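Local structure of cytosol aminopeptidase (Coxiella burnetii, 3IJ3) at residues A[216-221]-A[335-340]; A[405-410]-A[435-440]. The protein probably removes amino-terminal residues from peptides as a manganese-dependent metalloaminopeptidase of the M17 (leucyl aminopeptidase) family. All blocks are in the same frame, centred on the assembly; numbering follows the deposited sequence. Where two conformers were deposited one is given.

Overall arrangement
Both contacts lie in the catalytic domain and follow one another along the chain, neither nested nor crossed. Contact 1 comes first: the short helix 217-223 meets the first turns of helix 335-347, closing a long loop of 113 residues that includes strands of the central sheet and all four residues of the lithium site, Lys250, Asp255, Asp273 and Glu334. Contact 2 then closes a short loop of 24 residues, setting the 3-10 segment 405-409 and Leu410 against residues 435-440, which continue from helix 427-436. Their centres are about 16 Å apart, and they touch directly: Leu435 packs on Arg336 and Leu339, and Phe438 on Ala340. Helix 335-347 thus lies between helix 217-223 and helix 427-436.

Contact 1: residues A[216-221]-A[335-340]; sequences FPAIYA and GRVVLA. With SO4 (sulfate ion), chain D; SO4 (sulfate ion), chain F.
Ala218 opens the contact by setting its methyl group on the first turn of helix 335-347, with CB 3.6 Å from Val337 O and 3.8 Å from Val337 CG1. The small residue lets the two backbones come near: the axes of the short helical segments approach to 7.7 Å and run roughly antiparallel, at 147°. At the start of helix 217-223 the backbone N of Ala218 is hydrogen-bonded to the carboxylate of Asp341, one turn further along the partner helix. Ile219 follows, the point of nearest backbone approach, its CA 4.5 Å from that of Val338. Its CG1 lies beside the backbone N (chi1 -57°) and reaches Val338 O at 3.7 Å. Val338 answers with CG1, which rests 3.9 Å from Ile219 CA. The meeting is by van der Waals packing, methyl and methylene groups lying against carbonyl oxygens and valine side chains. Ile219 and Val338, both beta-branched, also pack on Pro301 of strand 295-305.

Beyond this seam, Arg336 turns its guanidinium to two sulfates, both at its edge and in its plane. One takes bonds from Gly335 N and from Arg336 N, NE and NH2, with NE 2.8 Å from O2; the bare Gly335 leaves room for it. NH2 also joins NH1 in holding the second, so it bridges the two anions.

Glu334, directly before this helix, and Lys250, which also binds a sulfate, belong to the lithium site. The arrangement is a helix pair beside the metal centre of an M17 aminopeptidase, where the helix start and Arg336 bind sulfate, probably from the crystallisation liquor, consistent with an anion site close to the metal.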
# COMPACT_ATOMS: atom_id res chain seq x y z
N PHE A 216 -29.45 -6.97 -24.74
CA PHE A 216 -28.20 -6.27 -24.42
C PHE A 216 -27.63 -6.84 -23.13
O PHE A 216 -27.48 -6.12 -22.13
CB PHE A 216 -28.49 -4.77 -24.29
CG PHE A 216 -29.01 -4.16 -25.56
CD1 PHE A 216 -28.14 -3.63 -26.48
CD2 PHE A 216 -30.36 -4.20 -25.86
CE1 PHE A 216 -28.61 -3.09 -27.67
CE2 PHE A 216 -30.83 -3.70 -27.06
CZ PHE A 216 -29.96 -3.16 -27.96
N PRO A 217 -27.26 -8.13 -23.14
CA PRO A 217 -26.78 -8.77 -21.92
C PRO A 217 -25.56 -8.15 -21.24
O PRO A 217 -25.44 -8.26 -20.00
CB PRO A 217 -26.49 -10.22 -22.36
CG PRO A 217 -26.19 -10.10 -23.84
CD PRO A 217 -27.15 -9.03 -24.30
N ALA A 218 -24.69 -7.49 -21.99
CA ALA A 218 -23.49 -6.91 -21.40
C ALA A 218 -23.83 -5.65 -20.63
O ALA A 218 -23.24 -5.39 -19.57
CB ALA A 218 -22.41 -6.67 -22.52
N ILE A 219 -24.79 -4.87 -21.12
CA ILE A 219 -25.25 -3.68 -20.37
C ILE A 219 -25.90 -4.15 -19.07
O ILE A 219 -25.63 -3.63 -17.97
CB ILE A 219 -26.26 -2.84 -21.19
CG1 ILE A 219 -25.65 -2.41 -22.53
CG2 ILE A 219 -26.72 -1.60 -20.38
CD1 ILE A 219 -26.64 -1.60 -23.44
N TYR A 220 -26.72 -5.20 -19.16
CA TYR A 220 -27.39 -5.73 -18.00
C TYR A 220 -26.41 -6.28 -16.95
O TYR A 220 -26.55 -6.00 -15.77
CB TYR A 220 -28.38 -6.81 -18.40
CG TYR A 220 -29.02 -7.45 -17.20
CD1 TYR A 220 -30.02 -6.78 -16.51
CD2 TYR A 220 -28.61 -8.70 -16.73
CE1 TYR A 220 -30.61 -7.35 -15.37
CE2 TYR A 220 -29.19 -9.26 -15.60
CZ TYR A 220 -30.19 -8.58 -14.94
OH TYR A 220 -30.75 -9.12 -13.81
N ALA A 221 -25.42 -7.05 -17.39
CA ALA A 221 -24.46 -7.66 -16.43
C ALA A 221 -23.74 -6.61 -15.59
O ALA A 221 -23.63 -6.74 -14.37
CB ALA A 221 -23.45 -8.57 -17.18
N GLY A 335 -16.96 0.22 -18.58
CA GLY A 335 -17.44 1.15 -19.62
C GLY A 335 -17.36 0.54 -21.01
O GLY A 335 -18.29 0.64 -21.80
N ARG A 336 -16.24 -0.07 -21.30
CA ARG A 336 -16.05 -0.70 -22.62
C ARG A 336 -17.01 -1.87 -22.82
O ARG A 336 -17.42 -2.16 -23.94
CB ARG A 336 -14.60 -1.13 -22.79
CG ARG A 336 -14.19 -2.31 -21.94
CD ARG A 336 -12.67 -2.43 -21.74
NE ARG A 336 -12.13 -1.31 -20.97
CZ ARG A 336 -10.85 -1.23 -20.59
NH1 ARG A 336 -9.96 -2.17 -20.91
NH2 ARG A 336 -10.44 -0.18 -19.91
N VAL A 337 -17.35 -2.56 -21.71
CA VAL A 337 -18.29 -3.71 -21.76
C VAL A 337 -19.71 -3.24 -22.16
O VAL A 337 -20.32 -3.82 -23.08
CB VAL A 337 -18.30 -4.51 -20.45
CG1 VAL A 337 -19.36 -5.64 -20.46
CG2 VAL A 337 -16.89 -5.08 -20.15
N VAL A 338 -20.18 -2.15 -21.54
CA VAL A 338 -21.52 -1.65 -21.88
C VAL A 338 -21.51 -1.02 -23.26
O VAL A 338 -22.49 -1.17 -24.01
CB VAL A 338 -22.15 -0.75 -20.79
CG1 VAL A 338 -22.11 -1.50 -19.43
CG2 VAL A 338 -21.47 0.64 -20.69
N LEU A 339 -20.42 -0.34 -23.61
CA LEU A 339 -20.29 0.27 -24.95
C LEU A 339 -20.30 -0.79 -26.06
O LEU A 339 -20.80 -0.53 -27.14
CB LEU A 339 -19.03 1.12 -25.06
CG LEU A 339 -19.09 2.45 -24.32
CD1 LEU A 339 -17.71 3.12 -24.32
CD2 LEU A 339 -20.16 3.37 -24.92
N ALA A 340 -19.73 -1.96 -25.79
CA ALA A 340 -19.69 -3.05 -26.79
C ALA A 340 -21.07 -3.41 -27.31
O ALA A 340 -21.25 -3.65 -28.51
CB ALA A 340 -19.00 -4.31 -26.20
S SO4 D . -13.74 1.68 -19.03
O1 SO4 D . -14.43 1.52 -17.76
O2 SO4 D . -13.94 0.42 -19.77
O3 SO4 D . -14.31 2.84 -19.68
O4 SO4 D . -12.29 1.88 -18.81
S SO4 F . -6.75 -1.65 -19.28
O1 SO4 F . -6.50 -1.43 -17.85
O2 SO4 F . -7.46 -2.91 -19.49
O3 SO4 F . -7.49 -0.56 -19.89
O4 SO4 F . -5.45 -1.73 -19.94

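Contact 2: residues A[405-410]-A[435-440]. With EDO (1,2-ethanediol), chain I.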
# COMPACT_ATOMS: atom_id res chain seq x y z
N PRO A 405 -0.76 -5.28 -32.46
CA PRO A 405 -0.09 -6.31 -31.65
C PRO A 405 -0.59 -6.41 -30.22
O PRO A 405 -0.50 -7.49 -29.60
CB PRO A 405 1.40 -5.89 -31.72
CG PRO A 405 1.51 -5.17 -33.04
CD PRO A 405 0.22 -4.39 -33.11
N TYR A 406 -1.13 -5.33 -29.68
CA TYR A 406 -1.64 -5.36 -28.31
C TYR A 406 -2.98 -6.12 -28.14
O TYR A 406 -3.44 -6.29 -27.02
CB TYR A 406 -1.72 -3.98 -27.70
CG TYR A 406 -0.41 -3.25 -27.58
CD1 TYR A 406 0.81 -3.91 -27.57
CD2 TYR A 406 -0.40 -1.87 -27.29
CE1 TYR A 406 2.01 -3.22 -27.41
CE2 TYR A 406 0.78 -1.18 -27.10
CZ TYR A 406 1.97 -1.84 -27.16
OH TYR A 406 3.15 -1.17 -26.99
N ARG A 407 -3.59 -6.55 -29.24
CA ARG A 407 -4.79 -7.38 -29.13
C ARG A 407 -4.47 -8.62 -28.31
O ARG A 407 -5.35 -9.17 -27.66
CB ARG A 407 -5.34 -7.75 -30.50
CG ARG A 407 -6.08 -6.59 -31.16
CD ARG A 407 -6.41 -6.87 -32.62
NE ARG A 407 -7.26 -8.05 -32.83
CZ ARG A 407 -8.56 -8.03 -33.18
NH1 ARG A 407 -9.24 -6.90 -33.37
NH2 ARG A 407 -9.18 -9.20 -33.36
N ASN A 408 -3.20 -9.07 -28.36
CA ASN A 408 -2.75 -10.23 -27.59
C ASN A 408 -2.95 -10.05 -26.08
O ASN A 408 -3.10 -11.03 -25.36
CB ASN A 408 -1.27 -10.58 -27.90
CG ASN A 408 -1.09 -11.24 -29.26
OD1 ASN A 408 -2.03 -11.79 -29.86
ND2 ASN A 408 0.15 -11.23 -29.76
N TYR A 409 -2.94 -8.80 -25.60
CA TYR A 409 -3.17 -8.50 -24.17
C TYR A 409 -4.59 -8.83 -23.72
O TYR A 409 -4.83 -8.99 -22.50
CB TYR A 409 -2.93 -7.02 -23.80
CG TYR A 409 -1.50 -6.52 -23.87
CD1 TYR A 409 -0.43 -7.32 -23.46
CD2 TYR A 409 -1.22 -5.19 -24.20
CE1 TYR A 409 0.89 -6.85 -23.49
CE2 TYR A 409 0.09 -4.72 -24.23
CZ TYR A 409 1.13 -5.54 -23.88
OH TYR A 409 2.42 -5.08 -23.90
N LEU A 410 -5.50 -8.95 -24.68
CA LEU A 410 -6.92 -9.21 -24.41
C LEU A 410 -7.25 -10.72 -24.59
O LEU A 410 -8.41 -11.12 -24.63
CB LEU A 410 -7.79 -8.33 -25.30
CG LEU A 410 -7.69 -6.85 -24.96
CD1 LEU A 410 -8.49 -6.01 -25.98
CD2 LEU A 410 -8.19 -6.61 -23.54
N LEU A 435 -13.00 -2.27 -27.90
CA LEU A 435 -14.15 -1.79 -28.63
C LEU A 435 -14.08 -2.10 -30.13
O LEU A 435 -15.10 -2.37 -30.76
CB LEU A 435 -14.36 -0.29 -28.39
CG LEU A 435 -14.74 0.12 -26.94
CD1 LEU A 435 -14.66 1.64 -26.80
CD2 LEU A 435 -16.11 -0.38 -26.62
N GLN A 436 -12.87 -2.07 -30.70
CA GLN A 436 -12.69 -2.33 -32.10
C GLN A 436 -13.17 -3.73 -32.47
O GLN A 436 -13.52 -3.96 -33.61
CB GLN A 436 -11.23 -2.15 -32.51
CG GLN A 436 -11.01 -2.26 -33.99
CD GLN A 436 -9.59 -1.96 -34.40
OE1 GLN A 436 -8.64 -2.20 -33.63
NE2 GLN A 436 -9.42 -1.45 -35.61
N HIS A 437 -13.16 -4.66 -31.53
CA HIS A 437 -13.66 -6.03 -31.82
C HIS A 437 -15.13 -6.03 -32.20
O HIS A 437 -15.60 -6.99 -32.82
CB HIS A 437 -13.48 -6.96 -30.63
CG HIS A 437 -12.07 -7.41 -30.42
ND1 HIS A 437 -11.10 -6.60 -29.87
CD2 HIS A 437 -11.46 -8.59 -30.68
CE1 HIS A 437 -9.96 -7.26 -29.80
NE2 HIS A 437 -10.15 -8.47 -30.28
N PHE A 438 -15.83 -4.94 -31.87
CA PHE A 438 -17.29 -4.82 -32.11
C PHE A 438 -17.66 -3.94 -33.29
O PHE A 438 -18.86 -3.79 -33.63
CB PHE A 438 -17.97 -4.37 -30.82
CG PHE A 438 -17.75 -5.33 -29.69
CD1 PHE A 438 -18.64 -6.38 -29.49
CD2 PHE A 438 -16.61 -5.26 -28.89
CE1 PHE A 438 -18.43 -7.34 -28.49
CE2 PHE A 438 -16.38 -6.22 -27.88
CZ PHE A 438 -17.30 -7.27 -27.69
N VAL A 439 -16.65 -3.39 -33.95
CA VAL A 439 -16.88 -2.49 -35.09
C VAL A 439 -16.05 -2.85 -36.32
O VAL A 439 -14.82 -2.81 -36.28
CB VAL A 439 -16.52 -1.04 -34.72
CG1 VAL A 439 -16.87 -0.09 -35.89
CG2 VAL A 439 -17.26 -0.59 -33.47
N SER A 440 -16.74 -3.18 -37.42
CA SER A 440 -16.08 -3.47 -38.68
C SER A 440 -15.14 -2.35 -39.14
O SER A 440 -15.48 -1.16 -39.00
CB SER A 440 -17.12 -3.66 -39.78
OG SER A 440 -16.50 -3.88 -41.03
C1 EDO I . -7.38 -11.80 -28.37
O1 EDO I . -6.76 -12.33 -29.55
C2 EDO I . -8.24 -10.59 -28.72
O2 EDO I . -8.49 -10.51 -30.13
O HOH W 1 -8.85 -4.59 -31.93
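Arg407 and His437 approach from opposite directions and lay their flat groups on one another. The guanidinium and the imidazole have their centres 3.8 Å apart and their planes only 19° from parallel, a stacked pair. NE2 of the histidine sits over the middle of the guanidinium, whereas NH1 of the arginine lies over the histidine ring but displaced toward its rim. The nearest polar atoms, Arg407 NH2 and His437 NE2, are 3.3 Å apart, but their angle is too poor for a hydrogen bond, as expected of planes lying face to face. The arginine chain bends at chi3 (60°), which turns its end onto the ring.

Stacking leaves the edges of both groups available for bonding. At the ring edge, His437 NE2 and O2 of an ethanediol, probably from the crystallisation liquor, share a nearly straight hydrogen bond of 2.6 Å. On its other side ND1 bonds back to Leu433 O, fixing the ring's rotation. The guanidinium is steadied too: NH1 donates to a water at 2.7 Å, which in turn donates to Gln436 OE1 at 2.9 Å. The extended glutamine thus reaches Arg407 through solvent, and the same OE1 accepts a bond from Gln404 NE2. Leu410 adds an apolar touch, its CD1 4.3 Å from His437 CE1.

The pair joins the 3-10 turns before strand 417-418 to helix 427-436 and the type I turn from Gln436 to Val439. Leu410 packs on Phe434 of that helix, and Tyr406 bonds to Leu368 O of the second subunit. Leu435, just before the turn, and Val439, its last residue, pack on helix 335-347 and on Trp445 of strand 445-454.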